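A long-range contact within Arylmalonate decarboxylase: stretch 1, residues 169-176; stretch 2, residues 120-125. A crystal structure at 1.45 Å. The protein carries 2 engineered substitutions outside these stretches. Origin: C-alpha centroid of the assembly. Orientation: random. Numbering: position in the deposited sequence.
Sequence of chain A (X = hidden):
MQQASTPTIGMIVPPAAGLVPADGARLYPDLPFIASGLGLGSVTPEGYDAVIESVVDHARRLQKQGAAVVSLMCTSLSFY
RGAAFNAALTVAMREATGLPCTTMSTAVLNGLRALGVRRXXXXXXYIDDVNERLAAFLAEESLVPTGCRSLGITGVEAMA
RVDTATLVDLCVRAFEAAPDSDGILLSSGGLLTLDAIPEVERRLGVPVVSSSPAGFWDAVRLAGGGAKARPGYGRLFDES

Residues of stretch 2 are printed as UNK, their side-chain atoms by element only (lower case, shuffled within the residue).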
ATOM      1  N   ASP A 169      18.340  -3.916   0.514  1.00  7.19           N
ATOM      2  CA  ASP A 169      18.882  -5.258   0.354  1.00  8.27           C
ATOM      3  C   ASP A 169      17.788  -6.300   0.090  1.00  8.04           C
ATOM      4  O   ASP A 169      17.974  -7.209  -0.725  1.00  8.63           O
ATOM      5  CB  ASP A 169      19.682  -5.643   1.591  1.00  8.81           C
ATOM      6  CG  ASP A 169      20.158  -7.062   1.540  1.00 10.19           C
ATOM      7  OD1 ASP A 169      21.082  -7.336   0.744  1.00 11.90           O
ATOM      8  OD2 ASP A 169      19.595  -7.896   2.281  1.00 12.35           O
ATOM      9  N   LEU A 170      16.654  -6.175   0.779  1.00  7.48           N
ATOM     10  CA  LEU A 170      15.526  -7.083   0.556  1.00  7.67           C
ATOM     11  C   LEU A 170      15.041  -7.039  -0.896  1.00  7.52           C
ATOM     12  O   LEU A 170      14.788  -8.074  -1.514  1.00  8.01           O
ATOM     13  CB  LEU A 170      14.385  -6.706   1.493  1.00  7.74           C
ATOM     14  CG  LEU A 170      13.168  -7.633   1.513  1.00  7.67           C
ATOM     15  CD1 LEU A 170      13.501  -8.978   2.162  1.00  8.25           C
ATOM     16  CD2 LEU A 170      12.015  -6.947   2.252  1.00  8.24           C
ATOM     17  N   CYS A 171      14.899  -5.831  -1.433  1.00  7.63           N
ATOM     18  CA  CYS A 171      14.489  -5.660  -2.828  1.00  8.00           C
ATOM     19  C   CYS A 171      15.503  -6.235  -3.805  1.00  8.20           C
ATOM     20  O   CYS A 171      15.120  -6.915  -4.761  1.00  8.35           O
ATOM     21  CB  CYS A 171      14.278  -4.186  -3.133  1.00  8.18           C
ATOM     22  SG  CYS A 171      12.822  -3.460  -2.345  1.00  7.66           S
ATOM     23  N   VAL A 172      16.781  -5.954  -3.557  1.00  8.59           N
ATOM     24  CA  VAL A 172      17.838  -6.449  -4.438  1.00  9.43           C
ATOM     25  C   VAL A 172      17.871  -7.982  -4.418  1.00  9.60           C
ATOM     26  O   VAL A 172      17.938  -8.611  -5.481  1.00 10.51           O
ATOM     27  CB  VAL A 172      19.212  -5.842  -4.079  1.00  9.32           C
ATOM     28  CG1 VAL A 172      20.320  -6.504  -4.905  1.00  9.75           C
ATOM     29  CG2 VAL A 172      19.218  -4.340  -4.310  1.00  9.65           C
ATOM     30  N   ARG A 173      17.788  -8.584  -3.226  1.00  9.84           N
ATOM     31  CA  ARG A 173      17.789 -10.054  -3.131  1.00 10.67           C
ATOM     32  C   ARG A 173      16.565 -10.680  -3.813  1.00 10.45           C
ATOM     33  O   ARG A 173      16.678 -11.688  -4.508  1.00 10.80           O
ATOM     34  CB  ARG A 173      17.939 -10.531  -1.685  1.00 10.94           C
ATOM     35  CG  ARG A 173      19.340 -10.284  -1.112  1.00 11.99           C
ATOM     36  CD  ARG A 173      19.550 -10.933   0.251  1.00 12.70           C
ATOM     37  NE  ARG A 173      18.740 -10.340   1.312  1.00 15.26           N
ATOM     38  CZ  ARG A 173      17.671 -10.920   1.854  1.00 17.39           C
ATOM     39  NH1 ARG A 173      17.280 -12.121   1.434  1.00 18.50           N
ATOM     40  NH2 ARG A 173      16.990 -10.311   2.816  1.00 18.31           N
ATOM     41  N   ALA A 174      15.396 -10.061  -3.657  1.00 10.28           N
ATOM     42  CA  ALA A 174      14.182 -10.556  -4.320  1.00 10.78           C
ATOM     43  C   ALA A 174      14.312 -10.495  -5.840  1.00 11.15           C
ATOM     44  O   ALA A 174      13.924 -11.424  -6.550  1.00 11.48           O
ATOM     45  CB  ALA A 174      12.960  -9.772  -3.854  1.00 10.36           C
ATOM     46  N   PHE A 175      14.865  -9.393  -6.335  1.00 11.92           N
ATOM     47  CA  PHE A 175      15.067  -9.226  -7.767  1.00 12.67           C
ATOM     48  C   PHE A 175      16.117 -10.193  -8.309  1.00 13.70           C
ATOM     49  O   PHE A 175      15.958 -10.728  -9.404  1.00 13.98           O
ATOM     50  CB  PHE A 175      15.457  -7.781  -8.091  1.00 12.97           C
ATOM     51  CG  PHE A 175      15.563  -7.506  -9.564  1.00 12.74           C
ATOM     52  CD1 PHE A 175      16.813  -7.410 -10.180  1.00 13.64           C
ATOM     53  CD2 PHE A 175      14.415  -7.362 -10.343  1.00 13.09           C
ATOM     54  CE1 PHE A 175      16.910  -7.157 -11.547  1.00 14.53           C
ATOM     55  CE2 PHE A 175      14.512  -7.117 -11.712  1.00 14.39           C
ATOM     56  CZ  PHE A 175      15.757  -7.011 -12.306  1.00 14.07           C
ATOM     57  N   GLU A 176      17.186 -10.409  -7.549  1.00 14.43           N
ATOM     58  CA  GLU A 176      18.269 -11.291  -8.003  1.00 15.64           C
ATOM     59  C   GLU A 176      17.813 -12.742  -8.067  1.00 15.80           C
ATOM     60  O   GLU A 176      18.422 -13.556  -8.768  1.00 16.40           O
ATOM     61  CB  GLU A 176      19.514 -11.137  -7.130  1.00 15.73           C
ATOM     62  CG  GLU A 176      20.288  -9.856  -7.426  1.00 16.41           C
ATOM     63  CD  GLU A 176      21.486  -9.633  -6.506  1.00 18.03           C
ATOM     64  OE1 GLU A 176      22.327  -8.776  -6.849  1.00 22.16           O
ATOM     65  OE2 GLU A 176      21.583 -10.294  -5.449  1.00 21.20           O
ATOM     66  N   UNK A 120       6.570  -9.523 -11.546  1.00 10.22           N
ATOM     67  CA  UNK A 120       6.855  -8.716 -10.379  1.00  9.47           C
ATOM     68  C   UNK A 120       7.529  -9.525  -9.280  1.00  8.82           C
ATOM     69  O   UNK A 120       6.991 -10.530  -8.818  1.00  8.99           O
ATOM     70  c   UNK A 120       5.562  -8.006  -9.871  1.00  9.44           C
ATOM     71  c   UNK A 120       5.881  -7.047  -8.713  1.00  9.80           C
ATOM     72  c   UNK A 120       4.447  -9.001  -9.511  1.00  8.84           C
ATOM     73  N   UNK A 121       8.726  -9.094  -8.891  1.00  8.76           N
ATOM     74  CA  UNK A 121       9.424  -9.693  -7.760  1.00  8.54           C
ATOM     75  C   UNK A 121       8.814  -9.124  -6.482  1.00  8.39           C
ATOM     76  O   UNK A 121       8.485  -7.933  -6.432  1.00  8.63           O
ATOM     77  c   UNK A 121      10.909  -9.382  -7.834  1.00  8.79           C
ATOM     78  N   UNK A 122       8.678  -9.964  -5.459  1.00  7.53           N
ATOM     79  CA  UNK A 122       8.054  -9.546  -4.199  1.00  7.21           C
ATOM     80  C   UNK A 122       9.078  -9.400  -3.088  1.00  7.07           C
ATOM     81  O   UNK A 122       9.842 -10.329  -2.806  1.00  8.02           O
ATOM     82  c   UNK A 122       6.998 -10.567  -3.765  1.00  7.31           C
ATOM     83  c   UNK A 122       4.939 -12.006  -4.178  1.00  9.55           C
ATOM     84  c   UNK A 122       5.930 -10.992  -4.777  1.00  8.83           C
ATOM     85  c   UNK A 122       5.200  -9.780  -5.343  1.00  9.94           C
ATOM     86  N   UNK A 123       9.087  -8.234  -2.447  1.00  6.49           N
ATOM     87  CA  UNK A 123       9.934  -7.972  -1.289  1.00  6.49           C
ATOM     88  C   UNK A 123       8.956  -7.539  -0.220  1.00  6.39           C
ATOM     89  O   UNK A 123       8.369  -6.464  -0.339  1.00  6.79           O
ATOM     90  c   UNK A 123      10.920  -6.844  -1.599  1.00  6.57           C
ATOM     91  N   UNK A 124       8.738  -8.368   0.801  1.00  6.06           N
ATOM     92  CA  UNK A 124       7.642  -8.076   1.738  1.00  6.47           C
ATOM     93  C   UNK A 124       8.076  -8.142   3.190  1.00  6.40           C
ATOM     94  O   UNK A 124       9.138  -8.693   3.512  1.00  6.69           O
ATOM     95  o   UNK A 124       6.700 -10.200   2.403  1.00  6.92           O
ATOM     96  c   UNK A 124       6.202  -9.432   0.131  1.00  7.74           C
ATOM     97  c   UNK A 124       6.454  -9.041   1.592  1.00  6.80           C
ATOM     98  N   UNK A 125       7.223  -7.603   4.063  1.00  7.00           N
ATOM     99  CA  UNK A 125       7.462  -7.626   5.490  1.00  7.12           C
ATOM    100  C   UNK A 125       6.903  -8.897   6.131  1.00  7.79           C
ATOM    101  O   UNK A 125       7.148  -9.130   7.305  1.00  8.04           O
ATOM    102  c   UNK A 125       6.833  -6.401   6.138  1.00  8.27           C
TER

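Position 120 carries three side-chain carbons, one of them bonded to CA and bearing the other two. The side chain is out of reach of stretch 1, and no contact is made. Branching at the first side-chain atom with no heteroatom defines Val-120.

Position 121 has a single side-chain carbon, CB, directed toward the helix. It lies 3.9 Å from Ala-174 O and 4.2 Å from Phe-175 CA, so this lone methyl rests against helix backbone as well as against the methyl of Ala-174 (CB to CB, 4.5 Å). One carbon and nothing beyond it is alanine, Ala-121.

Position 122 has four carbons in a chain that forks at its second atom. CA-to-CB points away from the helix, as expected one residue along a strand from a position pointing toward it. What touches stretch 1 is the main chain: O of residue 122 sits 3.3 Å from Ala-174 CB, a close packing contact. The fork at the second atom is the pattern of leucine rather than isoleucine, which would branch at the first. Leu-122 has chi1 in m and chi2 in t.

Position 123 again shows one carbon pointing toward the helix. This CB is 3.9 Å from Leu-170 CG, 4.0 Å from Cys-171 SG and 4.2 Å from Ala-174 CB, three neighbours spanning one turn of helix. The single methyl identifies Ala-123, which has more area covered by the other stretch than any other residue in the pair.

Position 124 has one carbon bonded to CA that carries an oxygen and a second carbon. Its CA-to-CB bond points away, and the contact again falls to the backbone, with Leu-170 CD2 3.6 Å from O of residue 124. This beta-branched hydroxyl is threonine, Thr-124.

Position 125 has one carbon, CB, which points away and lies 6.5 Å from Leu-170 CD2, its nearest atom in stretch 1. It is Ala-125, which makes no contact here.

The contact works by close packing of apolar side chains against one another and against backbone carbonyl oxygens, with no hydrogen bond across it. Helix and strand run roughly antiparallel, their N-to-C directions 145° apart and their axes approaching to 7.3 Å. The register follows: Cys-171 CA lies 5.3 Å from Ala-123 CA, and Phe-175 CA lies 5.7 Å from Ala-121 CA, so four residues of helix match two of strand. Leu-170 and Ala-174 point toward the strand, while Ala-121 and Ala-123 point back. Three of these four side chains are single methyls, which suits the short separation; together the stretches bury 268 Å².

Stretch 2 120-125: VALATA
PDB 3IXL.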